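Local coordinates for major capsid protein (Faustovirus, PDB 5J7O) that forms the capsid shell of a large DNA virus as a trimer of double jelly-roll subunits, at residues 29-32 and 33-37; 547-550 and 551-555; 407-410 and 411-415; 214-217 and 218-221. All coordinates share one frame; numbering follows the deposited sequence.

Along the chain the order is interaction 1, interaction 4, interaction 3, interaction 2. Each is a local contact on a different helix: 22-38, 216-225, 403-412 and 542-552. Interactions 2 and 4 are the closest pair, with centres 18 Å apart and nearest atoms about 7 Å apart. Interaction 3 lies 36 Å from both of them, between centres. Interaction 1 sits far out, 63 Å from the centre of the chain. None of the four touches another within the subunit. They meet across subunits: 29-37 of one copy packs on 407-415 of another, and 214-221 on 547-555. The helices thus contribute to trimer contacts beside the strands of the jelly rolls.

Interaction 1: residues 29-32 and 33-37; sequences IKSI and MCLRA
Met33 curls back along helix 22-38 and meets Ile29 and Lys30 one turn earlier. The backbone bonds come first. Met33 N gives a nearly straight bond to Ile29 O at 3.0 Å. Ser31 O accepts two bonds. Leu35 N approaches it nearly end-on at 3.0 Å, while Cys34 N comes from above the carbonyl plane at 2.7 Å. Arg36 N closes the next turn on Ile32 O at 3.2 Å. The bonds from Met33, Leu35 and Arg36 are the i to i+4 pattern of an alpha-helix; that from Cys34 N to Ser31 O is an i to i+3 bond beside it.

Side-chain packing runs along the same turns. The Met33 chain is bent at its last torsion (chi3 -58°), which turns the methyl CE back to 3.7 Å from Lys30 CA. The same methyl lies 3.9 Å from Ile29 CG2. Ile32 and Arg36 lie side by side and point the same way. The methyl CD1 of Leu35 lies against the hydroxyl OG of Ser31, 3.2 Å away.

The polar ends have partners beyond this helix. Arg36 NE bonds to Asp43 O, and its guanidinium makes a cation-pi contact with Phe41. Ser31 OG bonds to the backbone of a bound peptide.

The loop at Pro46 packs on Ile29, Ile32 and Met33. Helix 48-52 adds Ile51 against Ile29 and Asp50 against Ile32. From the second subunit, helix 403-412 brings Ile408 to Ile29 and Arg412 to Arg36.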
loop_
_atom_site.group_PDB
_atom_site.type_symbol
_atom_site.label_atom_id
_atom_site.label_comp_id
_atom_site.label_asym_id
_atom_site.label_seq_id
_atom_site.Cartn_x
_atom_site.Cartn_y
_atom_site.Cartn_z
ATOM N N ILE B 29 48.317 14.808 11.753
ATOM C CA ILE B 29 48.157 15.112 13.172
ATOM C C ILE B 29 49.515 15.324 13.828
ATOM O O ILE B 29 49.729 16.313 14.540
ATOM C CB ILE B 29 47.362 13.995 13.872
ATOM C CG1 ILE B 29 45.929 13.944 13.339
ATOM C CG2 ILE B 29 47.375 14.195 15.381
ATOM C CD1 ILE B 29 45.132 12.768 13.858
ATOM N N LYS B 30 50.450 14.397 13.602
ATOM C CA LYS B 30 51.784 14.525 14.182
ATOM C C LYS B 30 52.459 15.814 13.735
ATOM O O LYS B 30 53.160 16.463 14.521
ATOM C CB LYS B 30 52.636 13.312 13.806
ATOM C CG LYS B 30 54.109 13.456 14.147
ATOM C CD LYS B 30 54.855 12.153 13.927
ATOM C CE LYS B 30 54.296 11.052 14.813
ATOM N NZ LYS B 30 55.066 9.786 14.682
ATOM N N SER B 31 52.256 16.203 12.477
ATOM C CA SER B 31 52.791 17.471 11.992
ATOM C C SER B 31 52.135 18.646 12.708
ATOM O O SER B 31 52.818 19.479 13.315
ATOM C CB SER B 31 52.589 17.573 10.480
ATOM O OG SER B 31 52.897 18.872 10.006
ATOM N N ILE B 32 50.800 18.711 12.663
ATOM C CA ILE B 32 50.072 19.858 13.207
ATOM C C ILE B 32 50.427 20.083 14.672
ATOM O O ILE B 32 50.563 21.229 15.122
ATOM C CB ILE B 32 48.556 19.664 13.010
ATOM C CG1 ILE B 32 48.181 19.862 11.539
ATOM C CG2 ILE B 32 47.766 20.623 13.887
ATOM C CD1 ILE B 32 46.734 19.545 11.230
ATOM N N MET B 33 50.599 19.002 15.436
ATOM C CA MET B 33 50.985 19.151 16.835
ATOM C C MET B 33 52.370 19.769 16.978
ATOM O O MET B 33 52.633 20.478 17.955
ATOM C CB MET B 33 50.940 17.800 17.547
ATOM C CG MET B 33 49.539 17.288 17.834
ATOM S SD MET B 33 49.564 15.731 18.740
ATOM C CE MET B 33 50.517 14.712 17.619
ATOM N N CYS B 34 53.264 19.517 16.020
ATOM C CA CYS B 34 54.625 20.031 16.138
ATOM C C CYS B 34 54.720 21.486 15.692
ATOM O O CYS B 34 55.471 22.268 16.286
ATOM C CB CYS B 34 55.590 19.161 15.335
ATOM S SG CYS B 34 57.323 19.374 15.809
ATOM N N LEU B 35 53.978 21.865 14.648
ATOM C CA LEU B 35 53.922 23.268 14.249
ATOM C C LEU B 35 53.409 24.135 15.391
ATOM O O LEU B 35 54.067 25.095 15.807
ATOM C CB LEU B 35 53.032 23.439 13.014
ATOM C CG LEU B 35 53.599 23.175 11.619
ATOM C CD1 LEU B 35 53.577 21.699 11.300
ATOM C CD2 LEU B 35 52.798 23.943 10.581
ATOM N N ARG B 36 52.227 23.799 15.914
ATOM C CA ARG B 36 51.640 24.573 17.002
ATOM C C ARG B 36 52.568 24.628 18.209
ATOM O O ARG B 36 52.667 25.663 18.878
ATOM C CB ARG B 36 50.284 23.982 17.390
ATOM C CG ARG B 36 49.244 24.038 16.281
ATOM C CD ARG B 36 47.948 23.368 16.707
ATOM N NE ARG B 36 47.398 23.963 17.921
ATOM C CZ ARG B 36 46.489 24.931 17.934
ATOM N NH1 ARG B 36 46.019 25.417 16.794
ATOM N NH2 ARG B 36 46.045 25.413 19.087
ATOM N N ALA B 37 53.257 23.523 18.500
ATOM C CA ALA B 37 54.246 23.537 19.573
ATOM C C ALA B 37 55.416 24.447 19.225
ATOM O O ALA B 37 55.941 25.154 20.093
ATOM C CB ALA B 37 54.735 22.117 19.858
#

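Interaction 2: residues 547-550 and 551-555; sequences DYIP and WNYGS
Tyr548 meets Trp551 and Asn552 along the last turns of helix 542-552. The Tyr548 and Trp551 rings cross at a slant, with CE2 of Tyr548 4.0 Å from CZ3 of Trp551. Asn552 lies alongside Tyr548 and points the same way. Its amide plane is only 17° from the phenol ring. Both side chains start anti to the backbone N (chi1 177° in Tyr548, -176° in Asn552), which sends them off in the same direction one turn apart.

A second group forms round Tyr553. Ile549 O sits at the edge of its ring, 3.5 Å from CD1, and CG2 of Ile549 is 4.2 Å from the same CD1.

The backbone sets these positions. Asn552 N bonds to Tyr548 O at 3.0 Å, and Tyr553 N to Ile549 O at 3.1 Å. Pro550 has no N-H to give to the turn before, and the helix kinks there.

Further out, the third subunit holds the phenol ends: Asp102 bonds to Tyr548 OH and Tyr73 to Tyr553 OH. Phe568 of strand 567-570 packs on Ile549 and Pro550. This is a proline-kinked helix end, between strands 534-541 and 567-570 in the chain of a double jelly-roll capsid protein.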
loop_
_atom_site.group_PDB
_atom_site.type_symbol
_atom_site.label_atom_id
_atom_site.label_comp_id
_atom_site.label_asym_id
_atom_site.label_seq_id
_atom_site.Cartn_x
_atom_site.Cartn_y
_atom_site.Cartn_z
ATOM N N ASP B 547 7.325 4.297 -17.205
ATOM C CA ASP B 547 7.871 3.403 -16.195
ATOM C C ASP B 547 9.362 3.598 -15.955
ATOM O O ASP B 547 9.789 3.695 -14.801
ATOM C CB ASP B 547 7.593 1.945 -16.585
ATOM C CG ASP B 547 6.118 1.672 -16.791
ATOM O OD1 ASP B 547 5.292 2.373 -16.172
ATOM O OD2 ASP B 547 5.785 0.759 -17.575
ATOM N N TYR B 548 10.173 3.662 -17.012
ATOM C CA TYR B 548 11.619 3.679 -16.810
ATOM C C TYR B 548 12.100 5.025 -16.279
ATOM O O TYR B 548 12.823 5.082 -15.277
ATOM C CB TYR B 548 12.357 3.332 -18.100
ATOM C CG TYR B 548 13.849 3.425 -17.913
ATOM C CD1 TYR B 548 14.593 4.411 -18.545
ATOM C CD2 TYR B 548 14.508 2.552 -17.059
ATOM C CE1 TYR B 548 15.959 4.504 -18.355
ATOM C CE2 TYR B 548 15.868 2.638 -16.860
ATOM C CZ TYR B 548 16.590 3.613 -17.511
ATOM O OH TYR B 548 17.948 3.697 -17.313
ATOM N N ILE B 549 11.730 6.119 -16.951
ATOM C CA ILE B 549 12.233 7.437 -16.553
ATOM C C ILE B 549 11.825 7.806 -15.131
ATOM O O ILE B 549 12.699 8.220 -14.351
ATOM C CB ILE B 549 11.820 8.498 -17.589
ATOM C CG1 ILE B 549 12.643 8.339 -18.870
ATOM C CG2 ILE B 549 11.979 9.900 -17.017
ATOM C CD1 ILE B 549 12.347 9.387 -19.923
ATOM N N PRO B 550 10.555 7.687 -14.722
ATOM C CA PRO B 550 10.229 7.996 -13.319
ATOM C C PRO B 550 10.886 7.057 -12.322
ATOM O O PRO B 550 11.127 7.459 -11.177
ATOM C CB PRO B 550 8.699 7.885 -13.281
ATOM C CG PRO B 550 8.270 8.091 -14.691
ATOM C CD PRO B 550 9.333 7.428 -15.506
ATOM N N TRP B 551 11.183 5.817 -12.718
ATOM C CA TRP B 551 11.867 4.900 -11.810
ATOM C C TRP B 551 13.311 5.325 -11.580
ATOM O O TRP B 551 13.796 5.313 -10.442
ATOM C CB TRP B 551 11.815 3.472 -12.356
ATOM C CG TRP B 551 12.696 2.508 -11.607
ATOM C CD1 TRP B 551 12.375 1.811 -10.479
ATOM C CD2 TRP B 551 14.042 2.141 -11.936
ATOM N NE1 TRP B 551 13.439 1.033 -10.084
ATOM C CE2 TRP B 551 14.474 1.218 -10.963
ATOM C CE3 TRP B 551 14.923 2.502 -12.960
ATOM C CZ2 TRP B 551 15.748 0.654 -10.982
ATOM C CZ3 TRP B 551 16.186 1.942 -12.978
ATOM C CH2 TRP B 551 16.587 1.028 -11.996
ATOM N N ASN B 552 14.010 5.717 -12.646
ATOM C CA ASN B 552 15.445 5.958 -12.554
ATOM C C ASN B 552 15.754 7.300 -11.898
ATOM O O ASN B 552 16.617 7.383 -11.018
ATOM C CB ASN B 552 16.074 5.884 -13.947
ATOM C CG ASN B 552 17.583 6.036 -13.916
ATOM O OD1 ASN B 552 18.300 5.129 -13.494
ATOM N ND2 ASN B 552 18.074 7.181 -14.376
ATOM N N TYR B 553 15.056 8.354 -12.304
ATOM C CA TYR B 553 15.390 9.715 -11.913
ATOM C C TYR B 553 14.554 10.184 -10.728
ATOM O O TYR B 553 13.524 9.598 -10.384
ATOM C CB TYR B 553 15.181 10.678 -13.084
ATOM C CG TYR B 553 16.115 10.467 -14.253
ATOM C CD1 TYR B 553 15.794 9.583 -15.274
ATOM C CD2 TYR B 553 17.311 11.166 -14.344
ATOM C CE1 TYR B 553 16.642 9.395 -16.347
ATOM C CE2 TYR B 553 18.165 10.984 -15.413
ATOM C CZ TYR B 553 17.827 10.098 -16.411
ATOM O OH TYR B 553 18.675 9.914 -17.479
ATOM N N GLY B 554 15.021 11.266 -10.101
ATOM C CA GLY B 554 14.221 12.032 -9.172
ATOM C C GLY B 554 14.191 11.541 -7.742
ATOM O O GLY B 554 13.879 12.335 -6.844
ATOM N N SER B 555 14.485 10.269 -7.496
ATOM C CA SER B 555 14.494 9.694 -6.137
ATOM C C SER B 555 13.091 9.867 -5.545
ATOM O O SER B 555 12.094 9.683 -6.259
ATOM C CB SER B 555 15.617 10.314 -5.325
ATOM O OG SER B 555 15.488 9.997 -3.950
#

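Interaction 3: residues 407-410 and 411-415; sequences DIYI and KRIGF
Tyr409 and Ile413 form a CH-pi contact at the end of helix 403-412, just before strand 415-428 of the double jelly-roll. This is the tight part. Ile413 CB stands over one face of the ring, 3.9 Å from its centroid. CG1 and CD1 carry on across the ring towards the hydroxyl, and CG1 is 3.5 Å from Tyr409 CZ. The CG1 branch runs anti to the backbone N (chi1 -168°), which lays it over the phenol. The backbone tightens the same spot. Tyr409 O accepts from Ile413 N at 2.8 Å and, from above the carbonyl plane, from Arg412 N at 3.1 Å. Ser61 of the third subunit bonds to Tyr409 OH through its N.

The Lys411 side is exposed. The start of its chain lies close against the backbone of Asp407, with CG 3.1 Å from Asp407 O, and only its far end is loosely placed. No salt bridge forms, since NZ stays 4.9 Å from Asp407 OD2. The opposite charges may still attract weakly. Arg412 turns away to the third subunit, where NE bonds to Pro46 O and NH2 makes a salt bridge with Asp43. Gly414 then leaves the helix with positive phi, and Phe415 N bonds to Ile413 O at 2.8 Å.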
loop_
_atom_site.group_PDB
_atom_site.type_symbol
_atom_site.label_atom_id
_atom_site.label_comp_id
_atom_site.label_asym_id
_atom_site.label_seq_id
_atom_site.Cartn_x
_atom_site.Cartn_y
_atom_site.Cartn_z
ATOM N N ASP B 407 18.054 43.536 5.207
ATOM C CA ASP B 407 18.608 44.537 4.302
ATOM C C ASP B 407 19.838 44.021 3.564
ATOM O O ASP B 407 20.082 44.423 2.423
ATOM C CB ASP B 407 18.944 45.817 5.065
ATOM C CG ASP B 407 17.705 46.574 5.505
ATOM O OD1 ASP B 407 16.607 46.277 4.991
ATOM O OD2 ASP B 407 17.835 47.476 6.359
ATOM N N ILE B 408 20.615 43.134 4.185
ATOM C CA ILE B 408 21.785 42.576 3.510
ATOM C C ILE B 408 21.354 41.647 2.381
ATOM O O ILE B 408 21.882 41.711 1.264
ATOM C CB ILE B 408 22.695 41.853 4.518
ATOM C CG1 ILE B 408 23.362 42.862 5.456
ATOM C CG2 ILE B 408 23.743 41.019 3.794
ATOM C CD1 ILE B 408 24.171 42.220 6.559
ATOM N N TYR B 409 20.382 40.772 2.653
ATOM C CA TYR B 409 19.942 39.801 1.657
ATOM C C TYR B 409 19.284 40.488 0.467
ATOM O O TYR B 409 19.566 40.153 -0.690
ATOM C CB TYR B 409 18.983 38.799 2.303
ATOM C CG TYR B 409 18.571 37.648 1.412
ATOM C CD1 TYR B 409 19.353 36.505 1.318
ATOM C CD2 TYR B 409 17.391 37.697 0.680
ATOM C CE1 TYR B 409 18.978 35.447 0.512
ATOM C CE2 TYR B 409 17.008 36.645 -0.129
ATOM C CZ TYR B 409 17.805 35.522 -0.209
ATOM O OH TYR B 409 17.428 34.471 -1.012
ATOM N N ILE B 410 18.405 41.455 0.733
ATOM C CA ILE B 410 17.704 42.146 -0.346
ATOM C C ILE B 410 18.683 42.943 -1.205
ATOM O O ILE B 410 18.469 43.109 -2.413
ATOM C CB ILE B 410 16.581 43.028 0.242
ATOM C CG1 ILE B 410 15.288 42.220 0.416
ATOM C CG2 ILE B 410 16.309 44.246 -0.628
ATOM C CD1 ILE B 410 15.347 41.132 1.471
ATOM N N LYS B 411 19.785 43.411 -0.619
ATOM C CA LYS B 411 20.786 44.178 -1.352
ATOM C C LYS B 411 21.835 43.311 -2.043
ATOM O O LYS B 411 22.646 43.847 -2.804
ATOM C CB LYS B 411 21.498 45.159 -0.413
ATOM C CG LYS B 411 20.650 46.337 0.041
ATOM C CD LYS B 411 21.354 47.124 1.138
ATOM C CE LYS B 411 20.441 48.182 1.741
ATOM N NZ LYS B 411 21.073 48.864 2.906
ATOM N N ARG B 412 21.844 41.998 -1.807
ATOM C CA ARG B 412 22.921 41.149 -2.304
ATOM C C ARG B 412 22.474 39.895 -3.044
ATOM O O ARG B 412 23.270 39.363 -3.828
ATOM C CB ARG B 412 23.843 40.727 -1.149
ATOM C CG ARG B 412 24.708 41.853 -0.605
ATOM C CD ARG B 412 26.159 41.687 -1.026
ATOM N NE ARG B 412 26.950 42.884 -0.749
ATOM C CZ ARG B 412 27.345 43.748 -1.679
ATOM N NH1 ARG B 412 27.032 43.545 -2.952
ATOM N NH2 ARG B 412 28.061 44.810 -1.337
ATOM N N ILE B 413 21.252 39.400 -2.833
ATOM C CA ILE B 413 20.856 38.153 -3.484
ATOM C C ILE B 413 20.735 38.339 -4.991
ATOM O O ILE B 413 20.932 37.389 -5.759
ATOM C CB ILE B 413 19.549 37.615 -2.871
ATOM C CG1 ILE B 413 19.296 36.175 -3.325
ATOM C CG2 ILE B 413 18.368 38.500 -3.240
ATOM C CD1 ILE B 413 20.346 35.191 -2.857
ATOM N N GLY B 414 20.431 39.552 -5.445
ATOM C CA GLY B 414 20.312 39.816 -6.864
ATOM C C GLY B 414 19.036 39.281 -7.478
ATOM O O GLY B 414 18.131 40.051 -7.814
ATOM N N PHE B 415 18.945 37.961 -7.627
ATOM C CA PHE B 415 17.809 37.347 -8.294
ATOM C C PHE B 415 17.552 35.974 -7.691
ATOM O O PHE B 415 18.354 35.449 -6.914
ATOM C CB PHE B 415 18.041 37.239 -9.806
ATOM C CG PHE B 415 19.163 36.308 -10.184
ATOM C CD1 PHE B 415 20.485 36.711 -10.072
ATOM C CD2 PHE B 415 18.895 35.035 -10.662
ATOM C CE1 PHE B 415 21.517 35.858 -10.419
ATOM C CE2 PHE B 415 19.925 34.178 -11.013
ATOM C CZ PHE B 415 21.237 34.592 -10.892
#

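Interaction 4: residues 214-217 and 218-221; sequences VPDF and KLTG
The Phe217 ring has Pro215 CG over one face, 3.4 Å above its plane and towards the rim, and Lys218 CE at its edge. The contact lies at the start of helix 216-225 of this double jelly-roll capsid protein. The Lys218 and Phe217 side chains cross at a slant, with CG of Lys218 3.5 Å from CD1 of Phe217. Phe217 CG sits between its own backbone N and carbonyl carbon (chi1 52°), which sets the ring beside the proline and the lysine. The Lys218 chain is bent at its second torsion (chi2 -74°), and its CE lies 3.9 Å from Phe217 CD1. The ammonium end leaves for the second subunit. NZ bonds to backbone carbonyls there, among them Pro550 O and Leu558 O, which would help to stabilise a charge in a buried place.

Leu219 has a separate pair of neighbours. Its CD1 meets Val214 CG1 at 3.7 Å, and these two side chains cross at about a right angle. Asp216 lies alongside Leu219, with OD2 3.6 Å from CD2.

Asp216 packs on Asp216 of both other subunits, and Phe217 on Phe217 of the third. This is consistent with a place around the threefold axis of the trimer.

The first turn is lightly bonded. Lys218 N reaches Pro215 O at 3.0 Å, but the bond from Leu219 N to Asp216 O is weak. A water gives a bond to Asp216 O at 2.7 Å and accepts one from Thr220 N at 3.0 Å.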
loop_
_atom_site.group_PDB
_atom_site.type_symbol
_atom_site.label_atom_id
_atom_site.label_comp_id
_atom_site.label_asym_id
_atom_site.label_seq_id
_atom_site.Cartn_x
_atom_site.Cartn_y
_atom_site.Cartn_z
ATOM N N VAL B 214 3.435 12.653 -5.330
ATOM C CA VAL B 214 2.848 12.344 -4.028
ATOM C C VAL B 214 3.252 10.929 -3.630
ATOM O O VAL B 214 2.519 9.971 -3.918
ATOM C CB VAL B 214 1.320 12.503 -4.038
ATOM C CG1 VAL B 214 0.777 12.387 -2.624
ATOM C CG2 VAL B 214 0.921 13.834 -4.659
ATOM N N PRO B 215 4.401 10.749 -2.984
ATOM C CA PRO B 215 4.783 9.416 -2.505
ATOM C C PRO B 215 3.832 8.928 -1.424
ATOM O O PRO B 215 2.975 9.659 -0.923
ATOM C CB PRO B 215 6.201 9.618 -1.964
ATOM C CG PRO B 215 6.298 11.084 -1.692
ATOM C CD PRO B 215 5.441 11.756 -2.714
ATOM N N ASP B 216 4.000 7.656 -1.058
ATOM C CA ASP B 216 3.045 7.026 -0.155
ATOM C C ASP B 216 3.103 7.612 1.251
ATOM O O ASP B 216 2.090 7.595 1.960
ATOM C CB ASP B 216 3.272 5.517 -0.116
ATOM C CG ASP B 216 2.427 4.778 -1.135
ATOM O OD1 ASP B 216 2.825 3.671 -1.554
ATOM O OD2 ASP B 216 1.362 5.308 -1.518
ATOM N N PHE B 217 4.254 8.136 1.678
ATOM C CA PHE B 217 4.308 8.737 3.006
ATOM C C PHE B 217 3.631 10.103 3.065
ATOM O O PHE B 217 3.527 10.677 4.155
ATOM C CB PHE B 217 5.757 8.831 3.514
ATOM C CG PHE B 217 6.719 9.487 2.560
ATOM C CD1 PHE B 217 6.810 10.866 2.481
ATOM C CD2 PHE B 217 7.572 8.719 1.781
ATOM C CE1 PHE B 217 7.706 11.468 1.620
ATOM C CE2 PHE B 217 8.471 9.315 0.919
ATOM C CZ PHE B 217 8.541 10.692 0.841
ATOM N N LYS B 218 3.150 10.620 1.934
ATOM C CA LYS B 218 2.374 11.850 1.902
ATOM C C LYS B 218 0.972 11.656 1.342
ATOM O O LYS B 218 0.209 12.626 1.282
ATOM C CB LYS B 218 3.093 12.919 1.067
ATOM C CG LYS B 218 4.488 13.284 1.538
ATOM C CD LYS B 218 4.458 14.126 2.800
ATOM C CE LYS B 218 5.853 14.615 3.154
ATOM N NZ LYS B 218 5.867 15.444 4.390
ATOM N N LEU B 219 0.607 10.435 0.939
ATOM C CA LEU B 219 -0.605 10.248 0.146
ATOM C C LEU B 219 -1.870 10.434 0.977
ATOM O O LEU B 219 -2.820 11.086 0.526
ATOM C CB LEU B 219 -0.597 8.868 -0.512
ATOM C CG LEU B 219 -1.735 8.632 -1.507
ATOM C CD1 LEU B 219 -1.732 9.713 -2.576
ATOM C CD2 LEU B 219 -1.621 7.255 -2.137
ATOM N N THR B 220 -1.914 9.856 2.180
ATOM C CA THR B 220 -3.124 9.938 2.997
ATOM C C THR B 220 -3.482 11.387 3.309
ATOM O O THR B 220 -4.638 11.799 3.159
ATOM C CB THR B 220 -2.949 9.131 4.284
ATOM O OG1 THR B 220 -3.001 7.730 3.982
ATOM C CG2 THR B 220 -4.044 9.468 5.287
ATOM N N GLY B 221 -2.498 12.178 3.739
ATOM C CA GLY B 221 -2.757 13.587 3.983
ATOM C C GLY B 221 -3.103 14.342 2.715
ATOM O O GLY B 221 -3.962 15.227 2.723
HETATM O O HOH W 1 0.345 8.603 3.801
#